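Local coordinates for PAN2-PAN3 deadenylation complex catalytic subunit pan2 (Neurospora crassa, PDB 4CZW), which probably shortens the poly(A) tails of messenger RNA as the exonuclease subunit of the PAN2-PAN3 deadenylation complex, at residues A[56-62]-A[391-397]; A[178-182]-A[263-267]; A[445-451]-A[471-477]; A[494-498]-A[516-520]. All coordinates share one frame; numbering follows the deposited sequence.

Contact 1 of 4, residues A[56-62]-A[391-397]; sequences VMHYTPL and MFQVKAA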
loop_
_atom_site.group_PDB
_atom_site.type_symbol
_atom_site.label_atom_id
_atom_site.label_comp_id
_atom_site.label_asym_id
_atom_site.label_seq_id
_atom_site.Cartn_x
_atom_site.Cartn_y
_atom_site.Cartn_z
ATOM N N VAL A 56 -0.146 -8.583 2.565
ATOM C CA VAL A 56 0.132 -9.144 3.882
ATOM C C VAL A 56 0.270 -8.046 4.937
ATOM O O VAL A 56 -0.246 -8.171 6.047
ATOM C CB VAL A 56 1.413 -10.004 3.861
ATOM C CG1 VAL A 56 1.773 -10.459 5.257
ATOM C CG2 VAL A 56 1.228 -11.205 2.946
HETATM N N MSE A 57 0.956 -6.967 4.577
HETATM C CA MSE A 57 1.133 -5.836 5.483
HETATM C C MSE A 57 -0.184 -5.110 5.747
HETATM O O MSE A 57 -0.423 -4.632 6.855
HETATM C CB MSE A 57 2.160 -4.852 4.920
HETATM C CG MSE A 57 3.580 -5.388 4.862
HETATM SE SE MSE A 57 4.832 -4.066 4.168
HETATM C CE MSE A 57 4.613 -2.701 5.541
ATOM N N HIS A 58 -1.031 -5.031 4.725
ATOM C CA HIS A 58 -2.298 -4.310 4.825
ATOM C C HIS A 58 -3.248 -4.945 5.834
ATOM O O HIS A 58 -3.961 -4.244 6.552
ATOM C CB HIS A 58 -2.981 -4.232 3.458
ATOM C CG HIS A 58 -4.370 -3.677 3.512
ATOM N ND1 HIS A 58 -5.492 -4.462 3.361
ATOM C CD2 HIS A 58 -4.819 -2.415 3.715
ATOM C CE1 HIS A 58 -6.572 -3.708 3.460
ATOM N NE2 HIS A 58 -6.191 -2.462 3.675
ATOM N N TYR A 59 -3.258 -6.272 5.880
ATOM C CA TYR A 59 -4.131 -6.986 6.803
ATOM C C TYR A 59 -3.418 -7.272 8.118
ATOM O O TYR A 59 -3.838 -8.129 8.896
ATOM C CB TYR A 59 -4.639 -8.279 6.165
ATOM C CG TYR A 59 -5.577 -8.031 5.005
ATOM C CD1 TYR A 59 -6.922 -7.761 5.223
ATOM C CD2 TYR A 59 -5.117 -8.052 3.696
ATOM C CE1 TYR A 59 -7.784 -7.525 4.168
ATOM C CE2 TYR A 59 -5.972 -7.819 2.634
ATOM C CZ TYR A 59 -7.304 -7.556 2.877
ATOM O OH TYR A 59 -8.158 -7.323 1.824
ATOM N N THR A 60 -2.330 -6.544 8.349
ATOM C CA THR A 60 -1.664 -6.529 9.643
ATOM C C THR A 60 -2.041 -5.231 10.349
ATOM O O THR A 60 -1.445 -4.188 10.083
ATOM C CB THR A 60 -0.133 -6.634 9.508
ATOM O OG1 THR A 60 0.203 -7.759 8.686
ATOM C CG2 THR A 60 0.516 -6.795 10.875
ATOM N N PRO A 61 -3.041 -5.298 11.244
ATOM C CA PRO A 61 -3.671 -4.152 11.914
ATOM C C PRO A 61 -2.688 -3.100 12.425
ATOM O O PRO A 61 -2.933 -1.905 12.256
ATOM C CB PRO A 61 -4.412 -4.805 13.082
ATOM C CG PRO A 61 -4.773 -6.150 12.568
ATOM C CD PRO A 61 -3.620 -6.576 11.697
ATOM N N LEU A 62 -1.592 -3.540 13.036
ATOM C CA LEU A 62 -0.599 -2.616 13.568
ATOM C C LEU A 62 0.141 -1.879 12.458
ATOM O O LEU A 62 0.536 -0.727 12.627
ATOM C CB LEU A 62 0.398 -3.357 14.458
ATOM C CG LEU A 62 -0.149 -3.836 15.802
ATOM C CD1 LEU A 62 0.921 -4.576 16.583
ATOM C CD2 LEU A 62 -0.689 -2.661 16.602
HETATM N N MSE A 391 4.443 -13.470 8.344
HETATM C CA MSE A 391 4.092 -12.311 9.159
HETATM C C MSE A 391 3.279 -12.672 10.398
HETATM O O MSE A 391 2.174 -13.206 10.299
HETATM C CB MSE A 391 3.311 -11.299 8.320
HETATM C CG MSE A 391 3.070 -9.967 9.010
HETATM SE SE MSE A 391 4.668 -8.851 9.078
HETATM C CE MSE A 391 4.906 -8.537 7.167
ATOM N N PHE A 392 3.837 -12.369 11.567
ATOM C CA PHE A 392 3.123 -12.522 12.828
ATOM C C PHE A 392 2.897 -11.164 13.480
ATOM O O PHE A 392 3.689 -10.239 13.297
ATOM C CB PHE A 392 3.895 -13.428 13.792
ATOM C CG PHE A 392 3.806 -14.891 13.467
ATOM C CD1 PHE A 392 2.758 -15.659 13.950
ATOM C CD2 PHE A 392 4.778 -15.502 12.696
ATOM C CE1 PHE A 392 2.678 -17.007 13.658
ATOM C CE2 PHE A 392 4.704 -16.852 12.403
ATOM C CZ PHE A 392 3.651 -17.604 12.883
ATOM N N GLN A 393 1.811 -11.047 14.236
ATOM C CA GLN A 393 1.603 -9.884 15.087
ATOM C C GLN A 393 1.014 -10.351 16.411
ATOM O O GLN A 393 0.450 -11.443 16.492
ATOM C CB GLN A 393 0.687 -8.854 14.421
ATOM C CG GLN A 393 -0.799 -9.110 14.612
ATOM C CD GLN A 393 -1.632 -7.855 14.426
ATOM O OE1 GLN A 393 -1.127 -6.820 13.991
ATOM N NE2 GLN A 393 -2.913 -7.939 14.764
ATOM N N VAL A 394 1.157 -9.531 17.448
ATOM C CA VAL A 394 0.639 -9.881 18.764
ATOM C C VAL A 394 -0.878 -10.057 18.710
ATOM O O VAL A 394 -1.588 -9.244 18.117
ATOM C CB VAL A 394 1.017 -8.821 19.821
ATOM C CG1 VAL A 394 2.504 -8.894 20.126
ATOM C CG2 VAL A 394 0.643 -7.426 19.352
ATOM N N LYS A 395 -1.361 -11.136 19.317
ATOM C CA LYS A 395 -2.775 -11.498 19.252
ATOM C C LYS A 395 -3.662 -10.441 19.902
ATOM O O LYS A 395 -4.832 -10.294 19.547
ATOM C CB LYS A 395 -3.005 -12.859 19.914
ATOM C CG LYS A 395 -4.414 -13.408 19.744
ATOM C CD LYS A 395 -4.551 -14.786 20.368
ATOM C CE LYS A 395 -5.950 -15.345 20.166
ATOM N NZ LYS A 395 -6.083 -16.719 20.725
ATOM N N ALA A 396 -3.097 -9.699 20.850
ATOM C CA ALA A 396 -3.831 -8.640 21.532
ATOM C C ALA A 396 -4.166 -7.493 20.582
ATOM O O ALA A 396 -5.055 -6.688 20.857
ATOM C CB ALA A 396 -3.033 -8.128 22.721
ATOM N N ALA A 397 -3.450 -7.425 19.464
ATOM C CA ALA A 397 -3.652 -6.360 18.487
ATOM C C ALA A 397 -4.669 -6.751 17.419
ATOM O O ALA A 397 -5.019 -5.939 16.562
ATOM C CB ALA A 397 -2.330 -5.984 17.841
#
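Gln393 reaches from the end of strand 385-394 into the turn that links helix 51-58 to helix 61-71, and each part of its side chain finds a partner there. CB lies 4.1 Å from Thr60 CG2. With chi1 at 85°, CG sits between the backbone N and the carbonyl carbon, and the extended remainder of the chain carries the amide across the proline ring of Pro61 at about a right angle. CD meets Pro61 CD, and at the tip OE1 receives a weak but nearly straight hydrogen bond from Leu62 N (3.4 Å, 165° at the hydrogen). NE2 rests 3.4 Å from Pro61 CG and is hydrogen-bonded to Asn398 OD1, so the two ends of the amide have different partners, the NE2 one outside the contact.

On one side of the glutamine, Leu62 CG packs on Ala397 CB at 3.7 Å. On the other, the selenomethionine Met391 lays CB 3.5 Å from Val56 CG1, while its CE turns toward Met57 CG. Thr60 OG1 comes near Met391 CG but spends its hydrogen bond on Val56 O, 2.7 Å away, tying the turn back to the preceding helix.

Helix 51-58 probably corresponds to the helix whose N-terminal end carries the catalytic cysteine in active ubiquitin-specific proteases; this pseudo-enzyme domain is predicted to be inactive. The contact seats that helix on the central mixed sheet. Its chemistry is an apolar, buried seam in which one amide meets the first turn of helix 61-71, bonded only weakly to Leu62 N.

Contact 2 of 4, residues A[178-182]-A[263-267]; sequences RLLET and IPAVL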
loop_
_atom_site.group_PDB
_atom_site.type_symbol
_atom_site.label_atom_id
_atom_site.label_comp_id
_atom_site.label_asym_id
_atom_site.label_seq_id
_atom_site.Cartn_x
_atom_site.Cartn_y
_atom_site.Cartn_z
ATOM N N ARG A 178 9.346 -0.491 19.490
ATOM C CA ARG A 178 8.649 -1.603 20.127
ATOM C C ARG A 178 7.773 -2.347 19.118
ATOM O O ARG A 178 7.432 -3.514 19.315
ATOM C CB ARG A 178 7.804 -1.094 21.300
ATOM C CG ARG A 178 7.152 -2.187 22.134
ATOM C CD ARG A 178 6.481 -1.611 23.372
ATOM N NE ARG A 178 5.832 -2.644 24.174
ATOM C CZ ARG A 178 5.282 -2.430 25.365
ATOM N NH1 ARG A 178 5.303 -1.216 25.900
ATOM N NH2 ARG A 178 4.710 -3.429 26.022
ATOM N N LEU A 179 7.427 -1.666 18.030
ATOM C CA LEU A 179 6.535 -2.226 17.022
ATOM C C LEU A 179 7.262 -3.073 15.978
ATOM O O LEU A 179 6.749 -4.106 15.548
ATOM C CB LEU A 179 5.764 -1.103 16.323
ATOM C CG LEU A 179 4.660 -0.422 17.135
ATOM C CD1 LEU A 179 4.253 0.894 16.492
ATOM C CD2 LEU A 179 3.457 -1.342 17.276
ATOM N N LEU A 180 8.452 -2.640 15.575
ATOM C CA LEU A 180 9.137 -3.272 14.451
ATOM C C LEU A 180 10.497 -3.876 14.801
ATOM O O LEU A 180 10.953 -4.805 14.136
ATOM C CB LEU A 180 9.315 -2.259 13.316
ATOM C CG LEU A 180 8.054 -1.556 12.809
ATOM C CD1 LEU A 180 8.388 -0.627 11.651
ATOM C CD2 LEU A 180 6.991 -2.568 12.404
ATOM N N GLU A 181 11.144 -3.356 15.840
ATOM C CA GLU A 181 12.510 -3.773 16.154
ATOM C C GLU A 181 12.601 -4.896 17.180
ATOM O O GLU A 181 11.775 -5.004 18.086
ATOM C CB GLU A 181 13.329 -2.583 16.658
ATOM C CG GLU A 181 13.648 -1.544 15.605
ATOM C CD GLU A 181 14.736 -0.590 16.051
ATOM O OE1 GLU A 181 15.458 -0.923 17.015
ATOM O OE2 GLU A 181 14.870 0.492 15.443
ATOM N N THR A 182 13.624 -5.730 17.023
ATOM C CA THR A 182 14.002 -6.693 18.045
ATOM C C THR A 182 15.085 -6.071 18.918
ATOM O O THR A 182 16.256 -6.039 18.538
ATOM C CB THR A 182 14.517 -8.012 17.440
ATOM O OG1 THR A 182 13.491 -8.606 16.633
ATOM C CG2 THR A 182 14.918 -8.985 18.540
ATOM N N ILE A 263 11.035 -8.385 21.881
ATOM C CA ILE A 263 10.586 -8.814 20.565
ATOM C C ILE A 263 9.533 -7.834 20.048
ATOM O O ILE A 263 8.723 -7.326 20.823
ATOM C CB ILE A 263 10.010 -10.242 20.600
ATOM C CG1 ILE A 263 8.961 -10.364 21.707
ATOM C CG2 ILE A 263 11.123 -11.256 20.817
ATOM C CD1 ILE A 263 8.310 -11.723 21.783
ATOM N N PRO A 264 9.550 -7.555 18.736
ATOM C CA PRO A 264 8.636 -6.564 18.157
ATOM C C PRO A 264 7.174 -7.003 18.201
ATOM O O PRO A 264 6.887 -8.200 18.217
ATOM C CB PRO A 264 9.122 -6.444 16.711
ATOM C CG PRO A 264 9.772 -7.752 16.425
ATOM C CD PRO A 264 10.426 -8.157 17.715
ATOM N N ALA A 265 6.266 -6.031 18.225
ATOM C CA ALA A 265 4.835 -6.313 18.192
ATOM C C ALA A 265 4.450 -6.903 16.840
ATOM O O ALA A 265 3.544 -7.731 16.746
ATOM C CB ALA A 265 4.037 -5.053 18.475
ATOM N N VAL A 266 5.145 -6.463 15.796
ATOM C CA VAL A 266 4.985 -7.031 14.463
ATOM C C VAL A 266 6.206 -7.875 14.119
ATOM O O VAL A 266 7.320 -7.360 14.022
ATOM C CB VAL A 266 4.794 -5.939 13.394
ATOM C CG1 VAL A 266 4.745 -6.559 12.006
ATOM C CG2 VAL A 266 3.532 -5.140 13.671
ATOM N N LEU A 267 5.994 -9.174 13.940
ATOM C CA LEU A 267 7.098 -10.102 13.728
ATOM C C LEU A 267 7.196 -10.564 12.277
ATOM O O LEU A 267 6.528 -11.516 11.871
ATOM C CB LEU A 267 6.951 -11.312 14.654
ATOM C CG LEU A 267 8.125 -12.291 14.702
ATOM C CD1 LEU A 267 9.382 -11.597 15.202
ATOM C CD2 LEU A 267 7.789 -13.490 15.575
#
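Val266 N donates to Leu179 O at 2.9 Å, and one residue earlier Ala265 N donates to Arg178 O at 3.0 Å. Both donors lie in the plane of the carbonyl they bind, with N-H...O angles of 158° and 150°. The acceptors are carbonyls of the last turn of helix 172-180, and the donors stand where the chain enters strand 266-270. Pro264 CA adds a CA-H...O contact to the same Arg178 oxygen.

Around this pair of bonds the packing starts with Pro264. Its CB lies 3.3 Å from Glu181 O, and its CD comes equally near Thr182 OG1, whose hydrogen bond goes to Asn206 OD1. Farther along, Leu179 CD2 touches Ala265 CB at 3.9 Å. Leu180 runs side by side with Val266 and points the same way: its CG stands beside the backbone N, chi1 -55°, and CD2 ends 4.1 Å from Val266 CB. Met66 of helix 61-71 packs on both leucines, and at the outer end Arg178 makes a cation-pi contact with Phe164.

Within the ubiquitin-specific-protease-like domain, the contact joins the end of a helix to the start of a sheet strand. Carbonyls of the final helical turn, which have fewer amides ahead of them in the helix, are here taken up by strand amides, while the proline ring, with no N-H to give, meets oxygens through carbon, and Pro264 O is hydrogen-bonded to Tyr323 OH.

Contact 3 of 4, residues A[445-451]-A[471-477]; sequences DTEFIRL and SHAIARA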
loop_
_atom_site.group_PDB
_atom_site.type_symbol
_atom_site.label_atom_id
_atom_site.label_comp_id
_atom_site.label_asym_id
_atom_site.label_seq_id
_atom_site.Cartn_x
_atom_site.Cartn_y
_atom_site.Cartn_z
ATOM N N ASP A 445 -10.899 17.669 -13.028
ATOM C CA ASP A 445 -10.452 17.111 -14.300
ATOM C C ASP A 445 -8.927 17.158 -14.378
ATOM O O ASP A 445 -8.299 18.034 -13.784
ATOM C CB ASP A 445 -11.070 17.866 -15.478
ATOM C CG ASP A 445 -10.720 17.243 -16.815
ATOM O OD1 ASP A 445 -10.727 15.999 -16.912
ATOM O OD2 ASP A 445 -10.426 17.997 -17.766
ATOM N N THR A 446 -8.334 16.214 -15.102
ATOM C CA THR A 446 -6.878 16.133 -15.194
ATOM C C THR A 446 -6.387 16.063 -16.638
ATOM O O THR A 446 -7.174 15.880 -17.567
ATOM C CB THR A 446 -6.334 14.905 -14.433
ATOM O OG1 THR A 446 -6.797 13.704 -15.064
ATOM C CG2 THR A 446 -6.789 14.922 -12.980
ATOM N N GLU A 447 -5.077 16.215 -16.815
ATOM C CA GLU A 447 -4.447 16.088 -18.126
ATOM C C GLU A 447 -3.330 15.049 -18.075
ATOM O O GLU A 447 -2.609 14.954 -17.082
ATOM C CB GLU A 447 -3.900 17.436 -18.599
ATOM C CG GLU A 447 -4.935 18.552 -18.654
ATOM C CD GLU A 447 -6.011 18.316 -19.701
ATOM O OE1 GLU A 447 -5.789 17.500 -20.621
ATOM O OE2 GLU A 447 -7.081 18.951 -19.602
ATOM N N PHE A 448 -3.189 14.274 -19.147
ATOM C CA PHE A 448 -2.229 13.171 -19.167
ATOM C C PHE A 448 -1.018 13.458 -20.048
ATOM O O PHE A 448 -1.064 14.306 -20.938
ATOM C CB PHE A 448 -2.897 11.880 -19.654
ATOM C CG PHE A 448 -4.007 11.384 -18.768
ATOM C CD1 PHE A 448 -4.170 11.872 -17.483
ATOM C CD2 PHE A 448 -4.883 10.412 -19.226
ATOM C CE1 PHE A 448 -5.194 11.410 -16.675
ATOM C CE2 PHE A 448 -5.904 9.944 -18.422
ATOM C CZ PHE A 448 -6.060 10.445 -17.146
ATOM N N ILE A 449 0.068 12.734 -19.786
ATOM C CA ILE A 449 1.218 12.694 -20.683
ATOM C C ILE A 449 1.683 11.249 -20.823
ATOM O O ILE A 449 1.283 10.386 -20.041
ATOM C CB ILE A 449 2.384 13.579 -20.185
ATOM C CG1 ILE A 449 2.744 13.244 -18.736
ATOM C CG2 ILE A 449 2.041 15.055 -20.328
ATOM C CD1 ILE A 449 3.913 12.287 -18.598
ATOM N N ARG A 450 2.528 10.986 -21.812
ATOM C CA ARG A 450 3.010 9.631 -22.055
ATOM C C ARG A 450 4.379 9.394 -21.426
ATOM O O ARG A 450 5.262 10.249 -21.494
ATOM C CB ARG A 450 3.076 9.347 -23.556
ATOM C CG ARG A 450 1.745 9.463 -24.276
ATOM C CD ARG A 450 1.369 8.148 -24.936
ATOM N NE ARG A 450 0.332 8.318 -25.949
ATOM C CZ ARG A 450 0.579 8.524 -27.239
ATOM N NH1 ARG A 450 1.831 8.586 -27.673
ATOM N NH2 ARG A 450 -0.423 8.667 -28.095
ATOM N N LEU A 451 4.547 8.225 -20.814
ATOM C CA LEU A 451 5.822 7.849 -20.214
ATOM C C LEU A 451 6.468 6.695 -20.974
ATOM O O LEU A 451 5.855 6.104 -21.864
ATOM C CB LEU A 451 5.637 7.472 -18.745
ATOM C CG LEU A 451 5.318 8.615 -17.781
ATOM C CD1 LEU A 451 5.202 8.096 -16.357
ATOM C CD2 LEU A 451 6.381 9.697 -17.874
ATOM N N SER A 471 1.790 3.949 -21.032
ATOM C CA SER A 471 1.775 4.401 -19.647
ATOM C C SER A 471 1.458 5.890 -19.561
ATOM O O SER A 471 2.104 6.709 -20.215
ATOM C CB SER A 471 3.118 4.110 -18.974
ATOM O OG SER A 471 3.144 4.609 -17.648
ATOM N N HIS A 472 0.459 6.234 -18.756
ATOM C CA HIS A 472 0.069 7.627 -18.571
ATOM C C HIS A 472 0.450 8.136 -17.185
ATOM O O HIS A 472 0.692 7.353 -16.267
ATOM C CB HIS A 472 -1.435 7.802 -18.792
ATOM C CG HIS A 472 -1.860 7.658 -20.221
ATOM N ND1 HIS A 472 -1.638 8.637 -21.164
ATOM C CD2 HIS A 472 -2.499 6.653 -20.864
ATOM C CE1 HIS A 472 -2.119 8.240 -22.329
ATOM N NE2 HIS A 472 -2.648 7.040 -22.173
ATOM N N ALA A 473 0.498 9.455 -17.045
ATOM C CA ALA A 473 0.800 10.084 -15.766
ATOM C C ALA A 473 0.156 11.462 -15.686
ATOM O O ALA A 473 0.058 12.168 -16.689
ATOM C CB ALA A 473 2.301 10.187 -15.562
ATOM N N ILE A 474 -0.284 11.835 -14.490
ATOM C CA ILE A 474 -0.899 13.138 -14.276
ATOM C C ILE A 474 0.113 14.258 -14.485
ATOM O O ILE A 474 1.161 14.288 -13.839
ATOM C CB ILE A 474 -1.499 13.257 -12.862
ATOM C CG1 ILE A 474 -2.503 12.131 -12.612
ATOM C CG2 ILE A 474 -2.159 14.615 -12.675
ATOM C CD1 ILE A 474 -3.671 12.137 -13.570
ATOM N N ALA A 475 -0.202 15.172 -15.395
ATOM C CA ALA A 475 0.656 16.320 -15.660
ATOM C C ALA A 475 0.020 17.593 -15.116
ATOM O O ALA A 475 0.704 18.583 -14.859
ATOM C CB ALA A 475 0.927 16.453 -17.147
ATOM N N ARG A 476 -1.297 17.552 -14.946
ATOM C CA ARG A 476 -2.044 18.687 -14.422
ATOM C C ARG A 476 -3.330 18.215 -13.752
ATOM O O ARG A 476 -4.039 17.362 -14.284
ATOM C CB ARG A 476 -2.363 19.686 -15.536
ATOM C CG ARG A 476 -3.147 20.902 -15.074
ATOM C CD ARG A 476 -3.587 21.758 -16.249
ATOM N NE ARG A 476 -4.389 22.900 -15.820
ATOM C CZ ARG A 476 -4.984 23.748 -16.651
ATOM N NH1 ARG A 476 -4.871 23.585 -17.962
ATOM N NH2 ARG A 476 -5.697 24.759 -16.173
ATOM N N ALA A 477 -3.624 18.770 -12.582
ATOM C CA ALA A 477 -4.835 18.418 -11.852
ATOM C C ALA A 477 -5.597 19.669 -11.434
ATOM O O ALA A 477 -5.099 20.479 -10.653
ATOM C CB ALA A 477 -4.494 17.570 -10.638
#
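Ile449, Ala473 and Leu451 pack closely on one face of this antiparallel pair, with Ala475 at the corner beside them. Ile449 sets CG1 between its backbone N and carbonyl carbon, chi1 52°, which leaves CG2 3.6 Å from Ala475 CB and lets CD1 reach Ala473 CB. Leu451 CD1 closes on that same alanine methyl at 3.7 Å. Phe448 CE1 and Ile474 CD1 make a separate close apolar touch at 3.5 Å.

The backbones are laced by bonds such as Ile449 N to Ala473 O (3.1 Å). The register slips by one between Glu447 and Phe448, a beta bulge, where Ala475 N gives a straight bond to Glu447 O (2.9 Å, 174°). These are strands of the RNase H-like sheet of the DEDD-type exonuclease domain, and segment 445-451 carries Asp445 and Glu447, which by similarity bind the catalytic metals. Arg476 lies alongside Glu447, with Arg476 CB 4.1 Å from Glu447 CB. Its guanidinium turns to salt bridges with Asp603 and Asp493.

Looser contacts gather round His472, which is partly exposed. Phe448 CD2 sits over one face of its ring, with ring centroids 5.5 Å apart and planes at 41°, an oblique meeting. Arg450 only skirts it: Arg450 CD stays 4.4 Å from His472 CE1.

Contact 4 of 4, residues A[494-498]-A[516-520]; sequences DYIHI and DLDPI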
loop_
_atom_site.group_PDB
_atom_site.type_symbol
_atom_site.label_atom_id
_atom_site.label_comp_id
_atom_site.label_asym_id
_atom_site.label_seq_id
_atom_site.Cartn_x
_atom_site.Cartn_y
_atom_site.Cartn_z
ATOM N N ASP A 494 -2.755 22.361 -9.985
ATOM C CA ASP A 494 -1.362 21.960 -9.851
ATOM C C ASP A 494 -0.814 21.295 -11.106
ATOM O O ASP A 494 -1.444 20.406 -11.680
ATOM C CB ASP A 494 -1.196 21.012 -8.662
ATOM C CG ASP A 494 -1.569 21.657 -7.344
ATOM O OD1 ASP A 494 -1.484 22.899 -7.244
ATOM O OD2 ASP A 494 -1.943 20.922 -6.407
ATOM N N TYR A 495 0.364 21.740 -11.528
ATOM C CA TYR A 495 1.124 21.049 -12.559
ATOM C C TYR A 495 2.155 20.163 -11.873
ATOM O O TYR A 495 2.693 20.525 -10.826
ATOM C CB TYR A 495 1.792 22.043 -13.510
ATOM C CG TYR A 495 0.841 22.697 -14.489
ATOM C CD1 TYR A 495 -0.150 23.567 -14.052
ATOM C CD2 TYR A 495 0.939 22.450 -15.852
ATOM C CE1 TYR A 495 -1.016 24.172 -14.943
ATOM C CE2 TYR A 495 0.077 23.048 -16.751
ATOM C CZ TYR A 495 -0.898 23.908 -16.291
ATOM O OH TYR A 495 -1.760 24.506 -17.181
ATOM N N ILE A 496 2.429 19.000 -12.455
ATOM C CA ILE A 496 3.253 18.003 -11.781
ATOM C C ILE A 496 4.692 17.980 -12.277
ATOM O O ILE A 496 4.948 17.772 -13.463
ATOM C CB ILE A 496 2.660 16.592 -11.947
ATOM C CG1 ILE A 496 1.178 16.590 -11.565
ATOM C CG2 ILE A 496 3.441 15.584 -11.117
ATOM C CD1 ILE A 496 0.913 17.108 -10.173
ATOM N N HIS A 497 5.629 18.195 -11.358
ATOM C CA HIS A 497 7.042 18.025 -11.662
ATOM C C HIS A 497 7.347 16.536 -11.749
ATOM O O HIS A 497 7.661 15.894 -10.747
ATOM C CB HIS A 497 7.920 18.698 -10.604
ATOM C CG HIS A 497 9.387 18.624 -10.897
ATOM N ND1 HIS A 497 9.886 18.159 -12.095
ATOM C CD2 HIS A 497 10.464 18.957 -10.148
ATOM C CE1 HIS A 497 11.205 18.206 -12.071
ATOM N NE2 HIS A 497 11.582 18.688 -10.899
ATOM N N ILE A 498 7.245 15.994 -12.957
ATOM C CA ILE A 498 7.418 14.565 -13.175
ATOM C C ILE A 498 8.891 14.182 -13.259
ATOM O O ILE A 498 9.633 14.697 -14.096
ATOM C CB ILE A 498 6.693 14.115 -14.454
ATOM C CG1 ILE A 498 5.206 14.461 -14.352
ATOM C CG2 ILE A 498 6.892 12.626 -14.688
ATOM C CD1 ILE A 498 4.430 14.208 -15.615
ATOM N N ASP A 516 5.674 24.269 -19.025
ATOM C CA ASP A 516 4.771 24.168 -17.881
ATOM C C ASP A 516 5.299 23.214 -16.811
ATOM O O ASP A 516 5.020 23.386 -15.624
ATOM C CB ASP A 516 3.382 23.711 -18.333
ATOM C CG ASP A 516 2.740 24.670 -19.316
ATOM O OD1 ASP A 516 2.342 25.776 -18.895
ATOM O OD2 ASP A 516 2.625 24.314 -20.507
ATOM N N LEU A 517 6.060 22.212 -17.237
ATOM C CA LEU A 517 6.581 21.208 -16.317
ATOM C C LEU A 517 8.056 21.438 -15.992
ATOM O O LEU A 517 8.634 20.733 -15.165
ATOM C CB LEU A 517 6.386 19.805 -16.896
ATOM C CG LEU A 517 4.950 19.425 -17.264
ATOM C CD1 LEU A 517 4.884 17.989 -17.764
ATOM C CD2 LEU A 517 4.015 19.632 -16.082
ATOM N N ASP A 518 8.661 22.426 -16.646
ATOM C CA ASP A 518 10.060 22.765 -16.400
ATOM C C ASP A 518 10.193 23.672 -15.180
ATOM O O ASP A 518 9.731 24.811 -15.200
ATOM C CB ASP A 518 10.675 23.438 -17.628
ATOM C CG ASP A 518 12.142 23.769 -17.438
ATOM O OD1 ASP A 518 12.991 22.908 -17.750
ATOM O OD2 ASP A 518 12.446 24.890 -16.978
ATOM N N PRO A 519 10.841 23.167 -14.118
ATOM C CA PRO A 519 10.955 23.844 -12.818
ATOM C C PRO A 519 11.589 25.232 -12.893
ATOM O O PRO A 519 11.350 26.060 -12.015
ATOM C CB PRO A 519 11.848 22.896 -12.009
ATOM C CG PRO A 519 11.700 21.572 -12.670
ATOM C CD PRO A 519 11.534 21.869 -14.125
ATOM N N ILE A 520 12.383 25.478 -13.929
ATOM C CA ILE A 520 13.089 26.745 -14.063
ATOM C C ILE A 520 12.233 27.817 -14.737
ATOM O O ILE A 520 12.250 28.981 -14.332
ATOM C CB ILE A 520 14.396 26.570 -14.865
ATOM C CG1 ILE A 520 15.277 25.494 -14.224
ATOM C CG2 ILE A 520 15.152 27.887 -14.963
ATOM C CD1 ILE A 520 16.581 25.258 -14.955
#
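The Asp516 carboxylate, lying beside the Tyr495 ring, is gripped at both oxygens: OD1 by a salt bridge to Arg524, OD2 by a hydrogen bond to Thr513. The two grips would fix its rotation, with the carboxylate plane turned 27° from the phenol ring. Asp516 CB meets Tyr495 CD2 at 3.7 Å. In this way the end of helix 514-517 leans on the end of strand 490-496, part of the RNase H-like sheet of the exonuclease domain. No hydrogen bond crosses between the two segments, so carbon contacts carry the rest of the meeting.

Toward the partly exposed end, Pro519 lays CG over one face of the His497 imidazole, a CH-pi contact 3.6 Å from the ring centroid and 21° off its normal. The atom is displaced toward the rim, nearest NE2 and CE1. His497 CG stands opposite its own backbone N, chi1 -177°, which carries the ring out to the proline.

Between these two pairs sits Leu517, which also packs on Leu526 of strand 525-527, the parallel neighbour of strand 490-496. Its CD2 comes to the edge of the Tyr495 ring, near the ring plane, and lies 3.3 Å from Ile496 O. The other methyl, Leu517 CD1, ends 4.4 Å from Ile498 CD1.

How the contacts relate
The four contacts form two pairs, one in each domain. Contacts 1 and 2 have centres 11 Å apart in the protease-like domain, where strands 385-394 and 266-270 are neighbours: Val394 N lies 3.1 Å from Ala265 O, a probable hydrogen bond, and Leu62 packs on Val266. Contact 2 is nested within the chain loop closed by contact 1; the side chains of Met57 in contact 1 and Leu180 in contact 2 each lie about 14 Å from a bound zinc ion. Contacts 3 and 4, centres 12 Å apart, share the exonuclease sheet through Ala475 O and Ile496 N. Contact 3 holds two putative metal ligands, and Tyr495 of contact 4 lies about 7 Å from Glu447, side chain to side chain. About 36 Å separates the centres of contacts 1 and 3.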